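Local coordinates for protein halogenase PltM (Pseudomonas fluorescens, PDB 6BZN) that halogenates phenolic compounds with chloride, bromide or iodide, probably as a flavin-dependent enzyme that uses FAD, at residues T356-V368 with Q381-V393. Sequence-based numbering, arbitrary orientation.
Sequences TTFESILRLAPKV and QFIEVERHCLNAV. With GOL (glycerol), chain I.
Thr-356 lays its methyl CG2 on the CB of Ala-392, 3.6 Å away, while its carbonyl O meets the edge of the His-388 ring near CE1; its hydroxyl is turned back to Arg-352 O. Glu-359, extended with CG anti to the backbone N (chi1 -174°), carries its CG over one face of His-388 in a CH-pi contact and stacks its carboxylate on that ring, the planes 26° apart. A glycerol, probably from the crystallisation liquor, links the two: its O1 takes a nearly straight bond from His-388 NE2 and donates to Glu-359 OE1 (2.6 Å). Arg-363 grips Glu-359 OE2 side-on through NE (2.8 Å) and NH2; an alanine here would probably leave the guanidinium without its carboxylate mate and free to turn away from the His-388 ring face. A water shared by Ser-360 OG and His-388 ND1 gives both a partner in the buried interface and donates to Val-385 O. Helices 352-374 and 383-406 form an antiparallel hairpin; the axes of the two segments come within 9.3 Å at 174°. The first packs its other flank on helix 33-44, which carries the FAD-binding Ile-33 and Ala-34 and begins within a GxGxxG sequence, consistent with a Rossmann-type fold. His-388 and Val-385 fit as knobs into its holes. Arg-363 lies over a face of His-388, nearly parallel to the ring, NE 3.5 Å from CG. Leu-364 CD1 touches both Val-385 CG2 and Phe-382 CD1, each at 4.0 Å. Lys-367 runs past Val-385 toward its salt-bridge partner Glu-452; one water links NZ to Gln-381 O, a second does so through a weak bond from NZ. Val-368 CG2 rests on Phe-382 CE1.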
# COMPACT_ATOMS: atom_id res chain seq x y z
N THR A 356 -4.18 -1.92 3.31
CA THR A 356 -5.55 -1.52 3.65
C THR A 356 -6.54 -2.20 2.70
O THR A 356 -7.58 -2.71 3.14
CB THR A 356 -5.71 0.01 3.59
OG1 THR A 356 -4.69 0.63 4.38
CG2 THR A 356 -7.06 0.42 4.10
N THR A 357 -6.20 -2.22 1.40
CA THR A 357 -7.01 -2.90 0.39
C THR A 357 -7.30 -4.38 0.70
O THR A 357 -8.46 -4.80 0.71
CB THR A 357 -6.37 -2.78 -1.00
OG1 THR A 357 -6.34 -1.40 -1.38
CG2 THR A 357 -7.15 -3.56 -2.07
N PHE A 358 -6.26 -5.17 0.94
CA PHE A 358 -6.48 -6.60 1.12
C PHE A 358 -7.21 -6.88 2.42
O PHE A 358 -8.04 -7.79 2.49
CB PHE A 358 -5.16 -7.39 1.06
CG PHE A 358 -4.42 -7.27 -0.26
CD1 PHE A 358 -5.09 -7.10 -1.46
CD2 PHE A 358 -3.04 -7.36 -0.29
CE1 PHE A 358 -4.39 -7.00 -2.65
CE2 PHE A 358 -2.33 -7.25 -1.49
CZ PHE A 358 -3.01 -7.06 -2.67
N GLU A 359 -6.91 -6.10 3.46
CA GLU A 359 -7.61 -6.28 4.74
C GLU A 359 -9.08 -5.92 4.58
O GLU A 359 -9.95 -6.63 5.10
CB GLU A 359 -6.98 -5.48 5.88
CG GLU A 359 -7.67 -5.82 7.20
CD GLU A 359 -7.03 -5.20 8.42
OE1 GLU A 359 -5.84 -4.85 8.36
OE2 GLU A 359 -7.76 -5.08 9.45
N SER A 360 -9.37 -4.87 3.83
CA SER A 360 -10.77 -4.45 3.65
C SER A 360 -11.57 -5.52 2.90
O SER A 360 -12.73 -5.79 3.24
CB SER A 360 -10.85 -3.09 2.93
OG SER A 360 -12.18 -2.61 2.95
N ILE A 361 -10.96 -6.15 1.91
CA ILE A 361 -11.63 -7.24 1.18
C ILE A 361 -11.94 -8.39 2.13
O ILE A 361 -13.04 -8.95 2.13
CB ILE A 361 -10.81 -7.73 -0.03
CG1 ILE A 361 -10.66 -6.60 -1.05
CG2 ILE A 361 -11.44 -8.96 -0.69
CD1 ILE A 361 -9.56 -6.85 -2.07
N LEU A 362 -10.95 -8.72 2.96
CA LEU A 362 -11.05 -9.79 3.92
C LEU A 362 -12.16 -9.56 4.95
O LEU A 362 -12.87 -10.50 5.33
CB LEU A 362 -9.69 -9.94 4.58
CG LEU A 362 -9.32 -11.15 5.41
CD1 LEU A 362 -9.61 -12.47 4.72
CD2 LEU A 362 -7.83 -10.99 5.73
N ARG A 363 -12.34 -8.31 5.36
CA ARG A 363 -13.41 -7.95 6.27
C ARG A 363 -14.78 -7.87 5.58
O ARG A 363 -15.78 -8.29 6.17
CB ARG A 363 -13.12 -6.60 6.93
CG ARG A 363 -11.97 -6.64 7.91
CD ARG A 363 -11.57 -5.25 8.33
NE ARG A 363 -10.55 -5.23 9.39
CZ ARG A 363 -10.80 -5.28 10.71
NH1 ARG A 363 -12.04 -5.40 11.18
NH2 ARG A 363 -9.79 -5.22 11.57
N LEU A 364 -14.82 -7.32 4.37
CA LEU A 364 -16.08 -7.10 3.65
C LEU A 364 -16.73 -8.38 3.12
O LEU A 364 -17.96 -8.54 3.21
CB LEU A 364 -15.84 -6.12 2.48
CG LEU A 364 -17.05 -5.82 1.58
CD1 LEU A 364 -18.15 -5.08 2.33
CD2 LEU A 364 -16.58 -5.05 0.35
N ALA A 365 -15.94 -9.28 2.55
CA ALA A 365 -16.49 -10.39 1.76
C ALA A 365 -17.42 -11.31 2.59
O ALA A 365 -18.50 -11.63 2.11
CB ALA A 365 -15.39 -11.19 1.06
N PRO A 366 -17.03 -11.67 3.83
CA PRO A 366 -17.94 -12.48 4.66
C PRO A 366 -19.25 -11.78 4.95
O PRO A 366 -20.29 -12.45 5.03
CB PRO A 366 -17.14 -12.69 5.95
CG PRO A 366 -15.73 -12.58 5.52
CD PRO A 366 -15.74 -11.47 4.52
N LYS A 367 -19.22 -10.45 5.07
CA LYS A 367 -20.43 -9.68 5.34
C LYS A 367 -21.33 -9.61 4.12
O LYS A 367 -22.55 -9.63 4.25
CB LYS A 367 -20.07 -8.29 5.85
CG LYS A 367 -19.24 -8.33 7.12
CD LYS A 367 -18.84 -6.95 7.58
CE LYS A 367 -17.88 -6.99 8.76
NZ LYS A 367 -18.54 -7.56 9.96
N VAL A 368 -20.74 -9.50 2.93
CA VAL A 368 -21.53 -9.49 1.70
C VAL A 368 -22.20 -10.86 1.51
O VAL A 368 -23.37 -10.94 1.13
CB VAL A 368 -20.66 -9.09 0.48
CG1 VAL A 368 -21.40 -9.28 -0.84
CG2 VAL A 368 -20.24 -7.63 0.63
N GLN A 381 -24.80 -3.35 8.85
CA GLN A 381 -24.13 -4.64 8.65
C GLN A 381 -22.68 -4.46 8.22
O GLN A 381 -21.87 -5.34 8.44
CB GLN A 381 -24.84 -5.48 7.58
CG GLN A 381 -26.25 -5.94 7.96
CD GLN A 381 -27.10 -6.30 6.74
OE1 GLN A 381 -28.22 -5.79 6.58
NE2 GLN A 381 -26.57 -7.14 5.87
N PHE A 382 -22.36 -3.34 7.58
CA PHE A 382 -21.02 -3.11 7.02
C PHE A 382 -20.21 -2.08 7.81
O PHE A 382 -19.13 -1.69 7.39
CB PHE A 382 -21.16 -2.70 5.55
CG PHE A 382 -22.02 -3.65 4.75
CD1 PHE A 382 -21.57 -4.93 4.47
CD2 PHE A 382 -23.27 -3.26 4.29
CE1 PHE A 382 -22.37 -5.81 3.76
CE2 PHE A 382 -24.06 -4.14 3.58
CZ PHE A 382 -23.61 -5.42 3.31
N ILE A 383 -20.70 -1.70 8.99
CA ILE A 383 -20.11 -0.58 9.71
C ILE A 383 -18.65 -0.82 10.10
O ILE A 383 -17.85 0.09 10.09
CB ILE A 383 -20.96 -0.16 10.94
CG1 ILE A 383 -20.57 1.22 11.45
CG2 ILE A 383 -20.90 -1.19 12.06
CD1 ILE A 383 -20.95 2.36 10.52
N GLU A 384 -18.30 -2.06 10.41
CA GLU A 384 -16.92 -2.37 10.78
C GLU A 384 -15.96 -2.31 9.59
O GLU A 384 -14.76 -2.13 9.77
CB GLU A 384 -16.83 -3.71 11.51
CG GLU A 384 -17.59 -3.73 12.84
CD GLU A 384 -17.05 -2.76 13.89
OE1 GLU A 384 -15.83 -2.50 13.92
OE2 GLU A 384 -17.86 -2.26 14.72
N VAL A 385 -16.49 -2.47 8.38
CA VAL A 385 -15.69 -2.26 7.17
C VAL A 385 -15.31 -0.77 7.08
O VAL A 385 -14.14 -0.42 6.84
CB VAL A 385 -16.43 -2.75 5.90
CG1 VAL A 385 -15.64 -2.44 4.64
CG2 VAL A 385 -16.67 -4.25 5.99
N GLU A 386 -16.28 0.11 7.30
CA GLU A 386 -16.02 1.54 7.32
C GLU A 386 -15.06 1.95 8.44
O GLU A 386 -14.16 2.75 8.23
CB GLU A 386 -17.32 2.31 7.49
CG GLU A 386 -17.16 3.81 7.45
CD GLU A 386 -18.50 4.51 7.40
OE1 GLU A 386 -18.97 4.95 8.46
OE2 GLU A 386 -19.10 4.57 6.31
N ARG A 387 -15.30 1.43 9.64
CA ARG A 387 -14.45 1.74 10.78
C ARG A 387 -12.99 1.37 10.50
O ARG A 387 -12.11 2.19 10.70
CB ARG A 387 -14.96 1.05 12.04
CG ARG A 387 -14.06 1.24 13.25
CD ARG A 387 -14.75 0.72 14.50
NE ARG A 387 -13.84 0.65 15.65
CZ ARG A 387 -13.60 -0.43 16.40
NH1 ARG A 387 -14.19 -1.60 16.18
NH2 ARG A 387 -12.74 -0.34 17.42
N HIS A 388 -12.75 0.15 10.02
CA HIS A 388 -11.40 -0.22 9.60
C HIS A 388 -10.83 0.75 8.55
O HIS A 388 -9.73 1.29 8.73
CB HIS A 388 -11.34 -1.65 9.06
CG HIS A 388 -10.09 -1.92 8.30
ND1 HIS A 388 -10.06 -2.00 6.92
CD2 HIS A 388 -8.80 -1.98 8.71
CE1 HIS A 388 -8.81 -2.17 6.53
NE2 HIS A 388 -8.03 -2.15 7.59
N CYS A 389 -11.57 1.01 7.47
CA CYS A 389 -11.00 1.76 6.34
C CYS A 389 -10.70 3.21 6.72
O CYS A 389 -9.60 3.72 6.43
CB CYS A 389 -11.90 1.71 5.12
SG CYS A 389 -11.09 2.47 3.69
N LEU A 390 -11.65 3.86 7.38
CA LEU A 390 -11.45 5.26 7.75
C LEU A 390 -10.34 5.41 8.80
O LEU A 390 -9.53 6.32 8.70
CB LEU A 390 -12.74 5.93 8.24
CG LEU A 390 -13.96 5.95 7.29
CD1 LEU A 390 -14.92 7.08 7.67
CD2 LEU A 390 -13.63 6.02 5.80
N ASN A 391 -10.28 4.49 9.76
CA ASN A 391 -9.18 4.49 10.74
C ASN A 391 -7.83 4.24 10.07
O ASN A 391 -6.83 4.86 10.45
CB ASN A 391 -9.38 3.44 11.84
CG ASN A 391 -10.48 3.79 12.82
OD1 ASN A 391 -11.10 4.83 12.74
ND2 ASN A 391 -10.73 2.88 13.77
N ALA A 392 -7.80 3.33 9.11
CA ALA A 392 -6.57 3.03 8.35
C ALA A 392 -6.01 4.23 7.58
O ALA A 392 -4.80 4.52 7.63
CB ALA A 392 -6.81 1.87 7.41
N VAL A 393 -6.90 4.97 6.92
CA VAL A 393 -6.52 6.17 6.18
C VAL A 393 -6.02 7.26 7.15
O VAL A 393 -5.01 7.92 6.89
CB VAL A 393 -7.69 6.66 5.29
CG1 VAL A 393 -7.37 8.01 4.66
CG2 VAL A 393 -7.98 5.63 4.19
C1 GOL I . -4.78 -1.48 7.96
O1 GOL I . -5.22 -2.60 7.18
C2 GOL I . -3.30 -1.55 8.39
O2 GOL I . -2.88 -0.23 8.68
C3 GOL I . -2.95 -2.40 9.62
O3 GOL I . -3.99 -2.44 10.60
O HOH W 1 -12.40 -2.12 5.52
O HOH W 2 -19.80 -4.57 10.39
O HOH W 3 -24.00 -8.83 6.54
O HOH W 4 -21.58 -7.64 10.06